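Local coordinates for 1,4-beta-N-Acetylmuramidase M1 (Streptomyces coelicolor, PDB 1JFX), which hydrolyses the beta-1,4 linkages between N-acetylmuramic acid and N-acetylglucosamine in bacterial cell-wall peptidoglycan, with both acetylmuramidase and diacetylmuramidase activity, at residues N68-G72 with T73-D77; W143-C147 with T148-N152. One frame throughout, in Å; residues are numbered along the deposited sequence.

Contact 1. Residues N68-G72 with T73-D77; sequences NASSG and TAQAD
The carboxamide of Gln75 meets Ser70 at its edge: OG lies only 7° out of the amide plane and accepts from NE2 at 2.9 Å, with the hydrogen pointing nearly straight at it. Around the same amide group, NE2 also bonds to Arg66 O and OE1 to His63 NE2, so both ends of the carboxamide are engaged and its rotation about the last bond is fixed. The Gln75 chain runs extended beyond CG (chi2 175°), which carries the amide back past the start of its own helix to the loop, and CG itself packs 3.2 Å from Ser70 OG on the way. Trp119, on helix 113-131, touches this side chain as well.

Residues 68-71 lead into helix 72-81 of the beta/alpha-barrel, with Ser71 as its N-cap. The Ser71 hydroxyl is folded in between backbone N and carbonyl carbon (chi1 71°), where OG accepts from Ala74 N at 3.0 Å, a capping bond to an amide of the first turn. The backbone takes over at once: Ser71 O receives Gln75 N at 3.1 Å, and Gly72 O receives Ala76 N at 3.0 Å. Beside the cap, the methyl of Ala74 rests 3.5 Å from Ser71 OG, with Ser70 OG 3.8 Å from the same CB.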
loop_
_atom_site.group_PDB
_atom_site.type_symbol
_atom_site.label_atom_id
_atom_site.label_comp_id
_atom_site.label_asym_id
_atom_site.label_seq_id
_atom_site.Cartn_x
_atom_site.Cartn_y
_atom_site.Cartn_z
ATOM N N ASN A 68 17.891 -2.958 -0.742
ATOM C CA ASN A 68 19.268 -3.391 -0.999
ATOM C C ASN A 68 19.615 -3.295 -2.481
ATOM O O ASN A 68 20.783 -3.192 -2.837
ATOM C CB ASN A 68 19.439 -4.863 -0.619
ATOM C CG ASN A 68 18.478 -5.765 -1.386
ATOM O OD1 ASN A 68 17.274 -5.724 -1.156
ATOM N ND2 ASN A 68 19.004 -6.566 -2.321
ATOM N N ALA A 69 18.591 -3.329 -3.332
ATOM C CA ALA A 69 18.781 -3.366 -4.775
ATOM C C ALA A 69 19.055 -2.079 -5.537
ATOM O O ALA A 69 19.639 -2.126 -6.619
ATOM C CB ALA A 69 17.585 -4.085 -5.417
ATOM N N SER A 70 18.634 -0.948 -4.991
ATOM C CA SER A 70 18.839 0.345 -5.640
ATOM C C SER A 70 18.368 1.396 -4.653
ATOM O O SER A 70 17.826 1.056 -3.605
ATOM C CB SER A 70 18.013 0.449 -6.926
ATOM O OG SER A 70 16.628 0.537 -6.624
ATOM N N SER A 71 18.569 2.662 -4.987
ATOM C CA SER A 71 18.169 3.756 -4.107
ATOM C C SER A 71 16.657 3.938 -4.051
ATOM O O SER A 71 15.929 3.403 -4.887
ATOM C CB SER A 71 18.795 5.067 -4.589
ATOM O OG SER A 71 18.177 5.495 -5.805
ATOM N N GLY A 72 16.205 4.702 -3.062
ATOM C CA GLY A 72 14.784 4.974 -2.917
ATOM C C GLY A 72 14.313 5.800 -4.098
ATOM O O GLY A 72 13.190 5.648 -4.574
ATOM N N THR A 73 15.173 6.694 -4.573
ATOM C CA THR A 73 14.821 7.508 -5.727
ATOM C C THR A 73 14.578 6.615 -6.942
ATOM O O THR A 73 13.572 6.765 -7.639
ATOM C CB THR A 73 15.947 8.506 -6.071
ATOM O OG1 THR A 73 16.119 9.412 -4.977
ATOM C CG2 THR A 73 15.597 9.299 -7.338
ATOM N N ALA A 74 15.498 5.684 -7.195
ATOM C CA ALA A 74 15.361 4.799 -8.353
ATOM C C ALA A 74 14.102 3.937 -8.327
ATOM O O ALA A 74 13.425 3.787 -9.347
ATOM C CB ALA A 74 16.586 3.904 -8.482
ATOM N N GLN A 75 13.777 3.357 -7.176
ATOM C CA GLN A 75 12.591 2.524 -7.130
ATOM C C GLN A 75 11.305 3.347 -7.201
ATOM O O GLN A 75 10.303 2.858 -7.710
ATOM C CB GLN A 75 12.615 1.588 -5.910
ATOM C CG GLN A 75 13.418 0.332 -6.243
ATOM C CD GLN A 75 13.624 -0.634 -5.095
ATOM O OE1 GLN A 75 12.675 -1.037 -4.414
ATOM N NE2 GLN A 75 14.881 -1.043 -4.896
ATOM N N ALA A 76 11.335 4.594 -6.722
ATOM C CA ALA A 76 10.139 5.439 -6.809
ATOM C C ALA A 76 9.867 5.758 -8.288
ATOM O O ALA A 76 8.707 5.755 -8.725
ATOM C CB ALA A 76 10.330 6.758 -5.996
ATOM N N ASP A 77 10.918 6.041 -9.058
ATOM C CA ASP A 77 10.728 6.333 -10.482
ATOM C C ASP A 77 10.216 5.079 -11.205
ATOM O O ASP A 77 9.300 5.157 -12.030
ATOM C CB ASP A 77 12.038 6.814 -11.138
ATOM C CG ASP A 77 12.255 8.316 -11.009
ATOM O OD1 ASP A 77 11.273 9.073 -11.158
ATOM O OD2 ASP A 77 13.411 8.755 -10.773
#

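Contact 2. Residues W143-C147 with T148-N152; sequences WWNTC and TGSWN
Thr148 and Trp144 meet at the C-terminal end of helix 141-148, where an ST motif leads the chain out of the helix and, through the positive phi angles of Gly149 and Ser150, into the loop before strand 160-163 of the beta/alpha-barrel.

Apolar contacts centre on the Trp144 indole, whose CG stands anti to the backbone N (chi1 -173°), so that the ring extends along the helix end to Thr148 and Trp151. The Thr148 methyl CG2 sits 3.7 Å from the centroid of the six-membered ring, almost on its normal, a CH-pi contact; OG1 lies over a face too, nearer the rim. Trp151 approaches with CE3, 3.8 Å from Trp144 CZ2. Beyond these segments, Ile120 of helix 113-131 packs on both Trp144 and Thr148, and Phe176 meets the Trp144 ring.

A sulfur contact and a covalent link form the second group: Cys147 SG lies over one face of Trp143 and is disulfide-bonded to Cys108.

Hydrogen bonds make up the third group. Trp144 O is gripped twice by Thr148, by OG1 at 2.7 Å and by the backbone N, the two donors arriving from opposite faces of the carbonyl plane. That hydroxyl, while giving its proton to Trp144 O, accepts from Trp151 N at 3.1 Å, which closes the ST motif and ties the loop to the last helical turn. Ser150 N adds a bond to Asn145 O. At the edge of the Trp144 ring, NE1 donates to a lone pair of Trp151 O at 3.0 Å, the oxygen only 3° out of the ring plane.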
loop_
_atom_site.group_PDB
_atom_site.type_symbol
_atom_site.label_atom_id
_atom_site.label_comp_id
_atom_site.label_asym_id
_atom_site.label_seq_id
_atom_site.Cartn_x
_atom_site.Cartn_y
_atom_site.Cartn_z
ATOM N N TRP A 143 8.713 -4.159 11.932
ATOM C CA TRP A 143 9.694 -3.770 10.939
ATOM C C TRP A 143 9.996 -2.277 11.052
ATOM O O TRP A 143 11.156 -1.872 11.031
ATOM C CB TRP A 143 9.205 -4.097 9.530
ATOM C CG TRP A 143 10.287 -3.974 8.513
ATOM C CD1 TRP A 143 11.119 -4.975 8.072
ATOM C CD2 TRP A 143 10.730 -2.774 7.870
ATOM N NE1 TRP A 143 12.056 -4.462 7.199
ATOM C CE2 TRP A 143 11.839 -3.116 7.060
ATOM C CE3 TRP A 143 10.305 -1.440 7.906
ATOM C CZ2 TRP A 143 12.533 -2.168 6.297
ATOM C CZ3 TRP A 143 11.000 -0.492 7.144
ATOM C CH2 TRP A 143 12.104 -0.871 6.354
ATOM N N TRP A 144 8.958 -1.453 11.158
ATOM C CA TRP A 144 9.201 -0.020 11.268
ATOM C C TRP A 144 10.107 0.321 12.447
ATOM O O TRP A 144 11.127 1.019 12.308
ATOM C CB TRP A 144 7.886 0.752 11.430
ATOM C CG TRP A 144 8.113 2.227 11.373
ATOM C CD1 TRP A 144 8.202 3.102 12.430
ATOM C CD2 TRP A 144 8.375 2.992 10.196
ATOM N NE1 TRP A 144 8.509 4.363 11.971
ATOM C CE2 TRP A 144 8.620 4.322 10.604
ATOM C CE3 TRP A 144 8.432 2.681 8.825
ATOM C CZ2 TRP A 144 8.917 5.344 9.688
ATOM C CZ3 TRP A 144 8.723 3.699 7.919
ATOM C CH2 TRP A 144 8.961 5.012 8.356
ATOM N N ASN A 145 9.751 -0.178 13.619
ATOM C CA ASN A 145 10.547 0.142 14.784
ATOM C C ASN A 145 11.969 -0.402 14.695
ATOM O O ASN A 145 12.938 0.311 14.974
ATOM C CB ASN A 145 9.817 -0.324 16.047
ATOM C CG ASN A 145 8.607 0.556 16.365
ATOM O OD1 ASN A 145 8.589 1.749 16.028
ATOM N ND2 ASN A 145 7.599 -0.020 17.015
ATOM N N THR A 146 12.104 -1.646 14.264
ATOM C CA THR A 146 13.423 -2.234 14.144
ATOM C C THR A 146 14.312 -1.603 13.086
ATOM O O THR A 146 15.436 -1.168 13.385
ATOM C CB THR A 146 13.311 -3.737 13.868
ATOM O OG1 THR A 146 12.784 -4.370 15.034
ATOM C CG2 THR A 146 14.669 -4.341 13.509
ATOM N N CYS A 147 13.816 -1.531 11.852
ATOM C CA CYS A 147 14.630 -1.019 10.767
ATOM C C CYS A 147 14.786 0.490 10.632
ATOM O O CYS A 147 15.720 0.946 9.983
ATOM C CB CYS A 147 14.163 -1.627 9.450
ATOM S SG CYS A 147 14.243 -3.447 9.390
ATOM N N THR A 148 13.895 1.275 11.235
ATOM C CA THR A 148 14.067 2.727 11.164
ATOM C C THR A 148 14.461 3.269 12.526
ATOM O O THR A 148 14.717 4.459 12.685
ATOM C CB THR A 148 12.785 3.472 10.707
ATOM O OG1 THR A 148 11.834 3.550 11.780
ATOM C CG2 THR A 148 12.161 2.761 9.533
ATOM N N GLY A 149 14.524 2.389 13.518
ATOM C CA GLY A 149 14.861 2.860 14.848
ATOM C C GLY A 149 13.765 3.742 15.416
ATOM O O GLY A 149 14.044 4.813 15.965
ATOM N N SER A 150 12.519 3.292 15.279
ATOM C CA SER A 150 11.342 3.994 15.784
ATOM C C SER A 150 11.313 5.444 15.312
ATOM O O SER A 150 11.105 6.364 16.091
ATOM C CB SER A 150 11.316 3.940 17.317
ATOM O OG SER A 150 11.341 2.594 17.766
ATOM N N TRP A 151 11.484 5.630 14.008
ATOM C CA TRP A 151 11.540 6.958 13.407
ATOM C C TRP A 151 10.203 7.701 13.310
ATOM O O TRP A 151 9.200 7.131 12.868
ATOM C CB TRP A 151 12.174 6.805 12.017
ATOM C CG TRP A 151 12.511 8.075 11.277
ATOM C CD1 TRP A 151 13.062 9.218 11.787
ATOM C CD2 TRP A 151 12.416 8.273 9.862
ATOM N NE1 TRP A 151 13.321 10.118 10.772
ATOM C CE2 TRP A 151 12.934 9.559 9.581
ATOM C CE3 TRP A 151 11.949 7.484 8.800
ATOM C CZ2 TRP A 151 12.994 10.071 8.279
ATOM C CZ3 TRP A 151 12.012 7.995 7.505
ATOM C CH2 TRP A 151 12.530 9.273 7.261
ATOM N N ASN A 152 10.191 8.973 13.733
ATOM C CA ASN A 152 8.988 9.810 13.662
ATOM C C ASN A 152 9.009 10.709 12.413
ATOM O O ASN A 152 8.080 11.476 12.173
ATOM C CB ASN A 152 8.873 10.714 14.905
ATOM C CG ASN A 152 7.594 11.564 14.904
ATOM O OD1 ASN A 152 6.481 11.034 14.962
ATOM N ND2 ASN A 152 7.751 12.885 14.837
#

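Contacts 1 and 2 illustrate a helix start and a helix end, on two different helices of one beta/alpha-barrel domain. Contact 1 comes first along the chain and starts helix 72-81, after strand 58-64; contact 2 finishes helix 141-148, after strand 136-139. Their centres lie about 19 Å apart and their nearest atoms about 9 Å, without touching. Helix 113-131 is the common neighbour, meeting Gln75 through Trp119 and Thr148 through Ile120. Both sites also stand near the predicted catalytic residues: the side chain of Gln75 is about 9 Å from that of Asp98, and that of Trp143 about 5 Å from that of Glu100, consistent with helix ends bordering the active-site region.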